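Local atomic coordinates of F5/8 type C domain protein (Bacteroides ovatus, PDB entry 4ZRX), a protein that is probably an alpha-L-fucosidase, hydrolysing terminal fucose from sugar chains with a TIM-barrel domain, and also carries an F5/8 type C domain. Residues A[12-17]-A[272-277]; A[182-187]-A[206-211]; A[243-246]-A[250-253]. One frame throughout, in Å; residues are numbered along the deposited sequence. Where two conformers were deposited one is given.

In the fold
All three contacts lie within the alpha-L-fucosidase barrel domain, and the side chains that carry them are mostly buried. Contacts 1 and 3 are neighbours: V243 of contact 3 packs on I273, L274 and A277 of contact 1, and both lean on strand 279-290. Contact 2 stands apart, its nearest atoms about 10 Å from those of contact 3, and joins strand 181-184 to helix 201-211. Its chemistry is split, apolar where strand meets helix and polar past the strand end, where a diol is bound. Contact 1 sets a phenyl edge against aliphatic groups and a carbonyl, whereas contact 3 is a close fit of short side chains between a loop and a helix start, with R251 at its more exposed border.

Contact 1: A[12-17]-A[272-277]; sequences VEFPQS and KILEKA
L274 is the first residue of 272-277 to meet F14, the one side chain of 12-17 that spans the gap. Its methyl CD2 lies at the rim of the F14 ring, near the ring plane, with CD2 4.2 Å from F14 CZ. From L274 the chain enters a type I turn, closed by a bond from A277 N to L274 O of 2.9 Å. E275 and K276, at the middle of this turn, are carried outward, and the turn brings A277 back to the phenyl group. A277 touches it in two ways: its CB is 4.2 Å from F14 CE2, and its carbonyl oxygen sits in the ring plane, with O 3.5 Å from F14 CD2. The weakly positive C-H edge of the ring thus faces a backbone oxygen, while the methyls of L274 and A277 supply the apolar part of the contact. With chi1 at -58°, F14 CG is anti to its carbonyl carbon, which directs the ring at the turn. K23 of helix 20-27 donates to both A277 O and L274 O, so the oxygen at the ring edge is also held by a lysine. The turn 274-277 touches helix 20-27 through L274 and helix 252-259 through K276 and A277, while strand 11-13 pairs antiparallel with strand 279-290 and L280 touches both F14 and L274.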
loop_
_atom_site.group_PDB
_atom_site.type_symbol
_atom_site.label_atom_id
_atom_site.label_comp_id
_atom_site.label_asym_id
_atom_site.label_seq_id
_atom_site.Cartn_x
_atom_site.Cartn_y
_atom_site.Cartn_z
ATOM N N VAL A 12 12.944 -23.464 10.454
ATOM C CA VAL A 12 12.880 -24.784 11.029
ATOM C C VAL A 12 12.651 -25.801 9.925
ATOM O O VAL A 12 11.883 -25.572 9.026
ATOM C CB VAL A 12 11.763 -24.878 12.122
ATOM C CG1 VAL A 12 10.333 -24.580 11.567
ATOM C CG2 VAL A 12 11.773 -26.233 12.779
ATOM N N GLU A 13 13.355 -26.938 10.019
ATOM C CA GLU A 13 13.201 -28.068 9.110
ATOM C C GLU A 13 12.371 -29.138 9.819
ATOM O O GLU A 13 12.700 -29.506 10.943
ATOM C CB GLU A 13 14.591 -28.649 8.777
ATOM C CG GLU A 13 15.465 -27.712 7.961
ATOM C CD GLU A 13 16.812 -27.354 8.623
ATOM O OE1 GLU A 13 16.882 -27.143 9.867
ATOM O OE2 GLU A 13 17.794 -27.222 7.873
ATOM N N PHE A 14 11.322 -29.643 9.192
ATOM C CA PHE A 14 10.527 -30.678 9.807
ATOM C C PHE A 14 11.256 -32.015 9.535
ATOM O O PHE A 14 11.734 -32.238 8.418
ATOM C CB PHE A 14 9.132 -30.747 9.221
ATOM C CG PHE A 14 8.359 -29.482 9.337
ATOM C CD1 PHE A 14 8.372 -28.722 10.520
ATOM C CD2 PHE A 14 7.565 -29.067 8.273
ATOM C CE1 PHE A 14 7.628 -27.540 10.613
ATOM C CE2 PHE A 14 6.820 -27.870 8.368
ATOM C CZ PHE A 14 6.851 -27.130 9.562
ATOM N N PRO A 15 11.375 -32.868 10.560
ATOM C CA PRO A 15 11.921 -34.225 10.331
ATOM C C PRO A 15 11.098 -34.991 9.312
ATOM O O PRO A 15 9.903 -34.757 9.161
ATOM C CB PRO A 15 11.807 -34.901 11.698
ATOM C CG PRO A 15 11.704 -33.806 12.674
ATOM C CD PRO A 15 11.084 -32.626 11.982
ATOM N N GLN A 16 11.738 -35.942 8.663
ATOM C CA GLN A 16 11.227 -36.488 7.407
ATOM C C GLN A 16 9.801 -37.035 7.428
ATOM O O GLN A 16 9.075 -36.870 6.470
ATOM C CB GLN A 16 12.167 -37.567 6.873
ATOM C CG GLN A 16 12.410 -37.478 5.377
ATOM C CD GLN A 16 13.440 -38.490 4.942
ATOM O OE1 GLN A 16 13.601 -39.532 5.577
ATOM N NE2 GLN A 16 14.150 -38.192 3.869
ATOM N N SER A 17 9.390 -37.694 8.481
ATOM C CA SER A 17 8.009 -38.144 8.518
ATOM C C SER A 17 7.334 -37.575 9.753
ATOM O O SER A 17 6.695 -38.276 10.517
ATOM C CB SER A 17 7.944 -39.675 8.455
ATOM O OG SER A 17 8.665 -40.250 9.527
ATOM N N LYS A 272 -3.417 -26.666 6.575
ATOM C CA LYS A 272 -3.605 -27.435 5.353
ATOM C C LYS A 272 -2.353 -27.418 4.512
ATOM O O LYS A 272 -1.913 -28.472 4.033
ATOM C CB LYS A 272 -4.767 -26.841 4.575
ATOM C CG LYS A 272 -5.138 -27.471 3.250
ATOM C CD LYS A 272 -6.198 -26.490 2.593
ATOM C CE LYS A 272 -6.234 -26.500 1.103
ATOM N NZ LYS A 272 -6.916 -27.763 0.667
ATOM N N ILE A 273 -1.785 -26.245 4.277
ATOM C CA ILE A 273 -0.614 -26.187 3.426
ATOM C C ILE A 273 0.660 -26.712 4.105
ATOM O O ILE A 273 1.584 -27.155 3.418
ATOM C CB ILE A 273 -0.482 -24.800 2.779
ATOM C CG1 ILE A 273 0.288 -24.886 1.463
ATOM C CG2 ILE A 273 0.113 -23.712 3.713
ATOM C CD1 ILE A 273 -0.227 -23.829 0.459
ATOM N N LEU A 274 0.719 -26.705 5.445
ATOM C CA LEU A 274 1.819 -27.388 6.157
ATOM C C LEU A 274 1.996 -28.833 5.787
ATOM O O LEU A 274 3.120 -29.346 5.841
ATOM C CB LEU A 274 1.622 -27.348 7.670
ATOM C CG LEU A 274 1.856 -25.994 8.289
ATOM C CD1 LEU A 274 1.623 -26.061 9.814
ATOM C CD2 LEU A 274 3.284 -25.533 7.987
ATOM N N GLU A 275 0.901 -29.470 5.367
ATOM C CA GLU A 275 0.894 -30.912 5.037
ATOM C C GLU A 275 2.009 -31.330 4.099
ATOM O O GLU A 275 2.707 -32.279 4.392
ATOM C CB GLU A 275 -0.460 -31.353 4.461
ATOM C CG GLU A 275 -1.640 -31.305 5.493
ATOM C CD GLU A 275 -1.718 -32.513 6.425
ATOM O OE1 GLU A 275 -0.807 -33.382 6.402
ATOM O OE2 GLU A 275 -2.698 -32.599 7.201
ATOM N N LYS A 276 2.214 -30.622 2.997
ATOM C CA LYS A 276 3.306 -31.001 2.114
ATOM C C LYS A 276 4.580 -30.210 2.341
ATOM O O LYS A 276 5.571 -30.489 1.677
ATOM C CB LYS A 276 2.863 -31.058 0.650
ATOM C CG LYS A 276 2.129 -32.397 0.339
ATOM C CD LYS A 276 1.677 -32.535 -1.094
ATOM C CE LYS A 276 0.474 -31.636 -1.367
ATOM N NZ LYS A 276 0.009 -31.813 -2.781
ATOM N N ALA A 277 4.609 -29.302 3.323
ATOM C CA ALA A 277 5.821 -28.546 3.578
ATOM C C ALA A 277 6.840 -29.369 4.331
ATOM O O ALA A 277 6.473 -30.168 5.188
ATOM C CB ALA A 277 5.499 -27.281 4.381
#

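Contact 2: A[182-187]-A[206-211]; sequences VWFDGA and QTIQRL. With EDO (1,2-ethanediol), chain B.
The phenyl ring of F184 is approached obliquely by the end of I208, whose CD1 is 3.7 Å from F184 CE2; the ring of F165, on helix 158-174, meets the same phenyl with the planes at about 55°. The indole of W183, the residue before it on the strand, belongs to the other side of the sheet. There it meets F47 edge-to-face and the ring of Y144 with the two planes only modestly inclined, NE1 is bonded to E286, and C1 of a bound 1,2-ethanediol comes within 3.8 Å of W183 CH2, again obliquely. I208 bridges two strand residues, because V182 also reaches it tip to tip, V182 CG1 standing 3.9 Å from I208 CD1. The extended end of I208 (chi2 168°) carries CD1 between them. This joins strand 181-184 to helix 201-211 within a beta-alpha-beta unit of the TIM barrel, and the interface between strand and helix is wholly aliphatic and aromatic.

Where the strand ends, the chemistry changes. D185 OD1 accepts from A187 N at 3.1 Å in an Asx turn, nearly straight (164°) but from well above the carboxylate plane. The diol, probably from the crystallisation liquor, gives OD1 two more bonds, O1 to D185 OD1 at 3.1 Å and O2 to D185 OD1 at 3.2 Å, and receives G186 N at O2 (3.0 Å). D185 OD2 is bonded to Y144 OH. With an alanine here, both diol hydroxyls would probably lose their shared acceptor OD1, and A187 N and Y144 OH their mate. A carboxylate held from both oxygens beside an indole, at the C-terminal end of a barrel strand, is consistent with a sugar-binding pocket that the diol partly occupies.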
loop_
_atom_site.group_PDB
_atom_site.type_symbol
_atom_site.label_atom_id
_atom_site.label_comp_id
_atom_site.label_asym_id
_atom_site.label_seq_id
_atom_site.Cartn_x
_atom_site.Cartn_y
_atom_site.Cartn_z
ATOM N N VAL A 182 18.054 -3.399 3.313
ATOM C CA VAL A 182 18.607 -3.474 1.977
ATOM C C VAL A 182 17.603 -4.175 1.090
ATOM O O VAL A 182 17.222 -5.323 1.370
ATOM C CB VAL A 182 19.951 -4.256 1.933
ATOM C CG1 VAL A 182 20.492 -4.279 0.565
ATOM C CG2 VAL A 182 20.942 -3.563 2.877
ATOM N N TRP A 183 17.083 -3.431 0.100
ATOM C CA TRP A 183 15.984 -3.898 -0.709
ATOM C C TRP A 183 16.532 -4.357 -2.050
ATOM O O TRP A 183 17.159 -3.558 -2.775
ATOM C CB TRP A 183 15.016 -2.726 -0.923
ATOM C CG TRP A 183 13.575 -3.011 -0.815
ATOM C CD1 TRP A 183 12.854 -3.044 0.338
ATOM C CD2 TRP A 183 12.616 -3.191 -1.877
ATOM N NE1 TRP A 183 11.551 -3.270 0.092
ATOM C CE2 TRP A 183 11.346 -3.329 -1.256
ATOM C CE3 TRP A 183 12.704 -3.367 -3.253
ATOM C CZ2 TRP A 183 10.168 -3.539 -1.992
ATOM C CZ3 TRP A 183 11.559 -3.564 -3.968
ATOM C CH2 TRP A 183 10.293 -3.611 -3.351
ATOM N N PHE A 184 16.300 -5.633 -2.365
ATOM C CA PHE A 184 16.699 -6.224 -3.639
ATOM C C PHE A 184 15.469 -6.654 -4.420
ATOM O O PHE A 184 14.875 -7.718 -4.215
ATOM C CB PHE A 184 17.610 -7.426 -3.371
ATOM C CG PHE A 184 18.970 -7.100 -2.769
ATOM C CD1 PHE A 184 19.707 -5.997 -3.160
ATOM C CD2 PHE A 184 19.569 -8.020 -1.918
ATOM C CE1 PHE A 184 20.963 -5.767 -2.664
ATOM C CE2 PHE A 184 20.861 -7.814 -1.400
ATOM C CZ PHE A 184 21.569 -6.656 -1.761
ATOM N N ASP A 185 15.025 -5.758 -5.297
ATOM C CA ASP A 185 13.864 -5.950 -6.118
ATOM C C ASP A 185 14.025 -7.175 -6.982
ATOM O O ASP A 185 15.120 -7.416 -7.522
ATOM C CB ASP A 185 13.678 -4.712 -6.941
ATOM C CG ASP A 185 12.322 -4.573 -7.539
ATOM O OD1 ASP A 185 11.566 -5.559 -7.577
ATOM O OD2 ASP A 185 12.054 -3.413 -7.951
ATOM N N GLY A 186 12.947 -7.970 -7.083
ATOM C CA GLY A 186 12.963 -9.199 -7.916
ATOM C C GLY A 186 12.610 -8.943 -9.364
ATOM O O GLY A 186 12.753 -9.819 -10.219
ATOM N N ALA A 187 12.143 -7.740 -9.647
ATOM C CA ALA A 187 11.636 -7.399 -10.986
ATOM C C ALA A 187 12.757 -7.480 -11.997
ATOM O O ALA A 187 13.898 -7.067 -11.746
ATOM C CB ALA A 187 11.032 -5.989 -10.984
ATOM N N GLN A 206 26.288 -12.114 2.780
ATOM C CA GLN A 206 27.467 -12.084 3.651
ATOM C C GLN A 206 28.041 -10.678 3.778
ATOM O O GLN A 206 28.382 -10.251 4.882
ATOM C CB GLN A 206 28.539 -13.102 3.208
ATOM C CG GLN A 206 28.098 -14.575 3.156
ATOM C CD GLN A 206 27.243 -15.032 4.334
ATOM O OE1 GLN A 206 26.120 -15.571 4.151
ATOM N NE2 GLN A 206 27.719 -14.768 5.546
ATOM N N THR A 207 27.967 -9.892 2.691
ATOM C CA THR A 207 28.413 -8.513 2.730
ATOM C C THR A 207 27.589 -7.708 3.677
ATOM O O THR A 207 28.112 -6.944 4.485
ATOM C CB THR A 207 28.377 -7.913 1.311
ATOM O OG1 THR A 207 29.207 -8.690 0.452
ATOM C CG2 THR A 207 28.859 -6.456 1.262
ATOM N N ILE A 208 26.268 -7.855 3.557
ATOM C CA ILE A 208 25.359 -7.129 4.405
ATOM C C ILE A 208 25.610 -7.450 5.872
ATOM O O ILE A 208 25.738 -6.567 6.715
ATOM C CB ILE A 208 23.872 -7.461 4.014
ATOM C CG1 ILE A 208 23.553 -6.922 2.632
ATOM C CG2 ILE A 208 22.945 -6.976 5.085
ATOM C CD1 ILE A 208 22.204 -7.457 2.062
ATOM N N GLN A 209 25.692 -8.732 6.171
ATOM C CA GLN A 209 25.902 -9.178 7.560
ATOM C C GLN A 209 27.211 -8.670 8.173
ATOM O O GLN A 209 27.265 -8.354 9.379
ATOM C CB GLN A 209 25.856 -10.696 7.627
ATOM C CG GLN A 209 24.462 -11.241 7.487
ATOM C CD GLN A 209 24.445 -12.737 7.493
ATOM O OE1 GLN A 209 24.610 -13.337 8.552
ATOM N NE2 GLN A 209 24.299 -13.360 6.344
ATOM N N ARG A 210 28.242 -8.573 7.351
ATOM C CA ARG A 210 29.554 -8.154 7.841
ATOM C C ARG A 210 29.587 -6.688 8.118
ATOM O O ARG A 210 30.063 -6.271 9.166
ATOM C CB ARG A 210 30.644 -8.539 6.858
ATOM C CG ARG A 210 32.017 -8.034 7.274
ATOM C CD ARG A 210 33.095 -8.714 6.478
ATOM N NE ARG A 210 32.749 -8.743 5.067
ATOM C CZ ARG A 210 32.927 -7.751 4.208
ATOM N NH1 ARG A 210 33.500 -6.606 4.569
ATOM N NH2 ARG A 210 32.546 -7.923 2.955
ATOM N N LEU A 211 29.063 -5.891 7.173
ATOM C CA LEU A 211 29.056 -4.446 7.278
ATOM C C LEU A 211 27.959 -3.851 8.094
ATOM O O LEU A 211 28.131 -2.781 8.687
ATOM C CB LEU A 211 29.030 -3.846 5.886
ATOM C CG LEU A 211 30.241 -4.256 5.027
ATOM C CD1 LEU A 211 30.088 -3.757 3.597
ATOM C CD2 LEU A 211 31.556 -3.760 5.595
HETATM C C1 EDO B . 8.982 -6.453 -5.565
HETATM O O1 EDO B . 8.648 -5.591 -6.653
HETATM C C2 EDO B . 8.841 -7.906 -6.003
HETATM O O2 EDO B . 10.035 -8.289 -6.704
#

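Contact 3: A[243-246]-A[250-253]; sequences VLTP and ARSQ
T245 and S252 point toward each other across a loop that doubles back on the start of helix 252-259, beside strand 279-290 of the TIM barrel. Their CA atoms are only 5.1 Å apart, so the two short side chains fill the space between the backbones. The methyl of T245 does the touching: with CG2 anti to the backbone N (chi1 -59° for OG1), it lies against S252, at 3.6 Å from S252 CB and 3.7 Å from S252 CA. Contact is thus made by the carbon side of the serine.

The hydroxyl of S252 sits between its backbone N and carbonyl carbon (chi1 65°), where it bonds to Y249 O and, weakly, to G247 O. These bonds tie the serine to the backbone just before it, and the polar end of the serine is engaged within the same loop that its CB packs against. R251 comes in alongside at the border of the contact. Its aliphatic stem reaches the threonine methyl loosely, CG lying 4.3 Å from T245 CG2, while its guanidinium continues past to a salt bridge between NE and E279 of strand 279-290. The loop side is fixed in turn by T245 N, which donates to N256 OD1 of the helix, and by F281 of strand 279-290, against which both T245 and P246 pack. Loop, helix start and strand are in this way tied by a few polar bonds around a small apolar patch. The P246 side chain sets off away from 250-253, and its backbone makes the contact: the carbonyl oxygen P246 O abuts S252 CB at 3.2 Å, a tight fit.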
loop_
_atom_site.group_PDB
_atom_site.type_symbol
_atom_site.label_atom_id
_atom_site.label_comp_id
_atom_site.label_asym_id
_atom_site.label_seq_id
_atom_site.Cartn_x
_atom_site.Cartn_y
_atom_site.Cartn_z
ATOM N N VAL A 243 5.299 -21.129 4.631
ATOM C CA VAL A 243 5.879 -22.173 3.778
ATOM C C VAL A 243 6.578 -21.590 2.540
ATOM O O VAL A 243 7.251 -22.327 1.788
ATOM C CB VAL A 243 4.808 -23.166 3.341
ATOM C CG1 VAL A 243 4.146 -23.782 4.515
ATOM C CG2 VAL A 243 3.756 -22.527 2.421
ATOM N N LEU A 244 6.354 -20.299 2.238
ATOM C CA LEU A 244 6.966 -19.692 1.055
ATOM C C LEU A 244 8.478 -19.619 1.206
ATOM O O LEU A 244 8.957 -19.012 2.135
ATOM C CB LEU A 244 6.372 -18.312 0.755
ATOM C CG LEU A 244 6.802 -17.672 -0.580
ATOM C CD1 LEU A 244 6.258 -18.357 -1.789
ATOM C CD2 LEU A 244 6.413 -16.142 -0.559
ATOM N N THR A 245 9.210 -20.194 0.251
ATOM C CA THR A 245 10.642 -20.294 0.332
ATOM C C THR A 245 11.194 -18.986 -0.250
ATOM O O THR A 245 10.887 -18.633 -1.405
ATOM C CB THR A 245 11.192 -21.503 -0.452
ATOM O OG1 THR A 245 10.636 -22.711 0.052
ATOM C CG2 THR A 245 12.714 -21.529 -0.329
ATOM N N PRO A 246 12.046 -18.287 0.505
ATOM C CA PRO A 246 12.730 -17.119 -0.045
ATOM C C PRO A 246 13.342 -17.371 -1.394
ATOM O O PRO A 246 14.011 -18.406 -1.597
ATOM C CB PRO A 246 13.784 -16.786 1.017
ATOM C CG PRO A 246 13.099 -17.146 2.262
ATOM C CD PRO A 246 12.328 -18.424 1.944
ATOM N N ALA A 250 18.362 -21.586 -3.845
ATOM C CA ALA A 250 18.317 -22.310 -5.105
ATOM C C ALA A 250 17.082 -23.222 -5.188
ATOM O O ALA A 250 16.486 -23.379 -6.239
ATOM C CB ALA A 250 19.590 -23.170 -5.238
ATOM N N ARG A 251 16.706 -23.841 -4.079
ATOM C CA ARG A 251 15.502 -24.714 -4.049
ATOM C C ARG A 251 14.126 -24.024 -4.153
ATOM O O ARG A 251 13.097 -24.682 -4.300
ATOM C CB ARG A 251 15.524 -25.520 -2.773
ATOM C CG ARG A 251 15.331 -24.715 -1.477
ATOM C CD ARG A 251 15.714 -25.618 -0.308
ATOM N NE ARG A 251 15.446 -25.089 1.025
ATOM C CZ ARG A 251 16.258 -24.304 1.706
ATOM N NH1 ARG A 251 17.379 -23.847 1.167
ATOM N NH2 ARG A 251 15.957 -23.956 2.936
ATOM N N SER A 252 14.091 -22.710 -4.042
ATOM C CA SER A 252 12.821 -22.014 -3.984
ATOM C C SER A 252 11.906 -22.258 -5.160
ATOM O O SER A 252 10.747 -22.470 -4.955
ATOM C CB SER A 252 12.993 -20.495 -3.764
ATOM O OG SER A 252 13.644 -19.872 -4.837
ATOM N N GLN A 253 12.390 -22.186 -6.402
ATOM C CA GLN A 253 11.442 -22.266 -7.511
ATOM C C GLN A 253 10.727 -23.626 -7.524
ATOM O O GLN A 253 9.509 -23.672 -7.688
ATOM C CB GLN A 253 12.127 -21.993 -8.851
ATOM C CG GLN A 253 11.200 -22.042 -10.057
ATOM C CD GLN A 253 11.991 -22.239 -11.346
ATOM O OE1 GLN A 253 12.384 -21.271 -11.982
ATOM N NE2 GLN A 253 12.283 -23.500 -11.696
#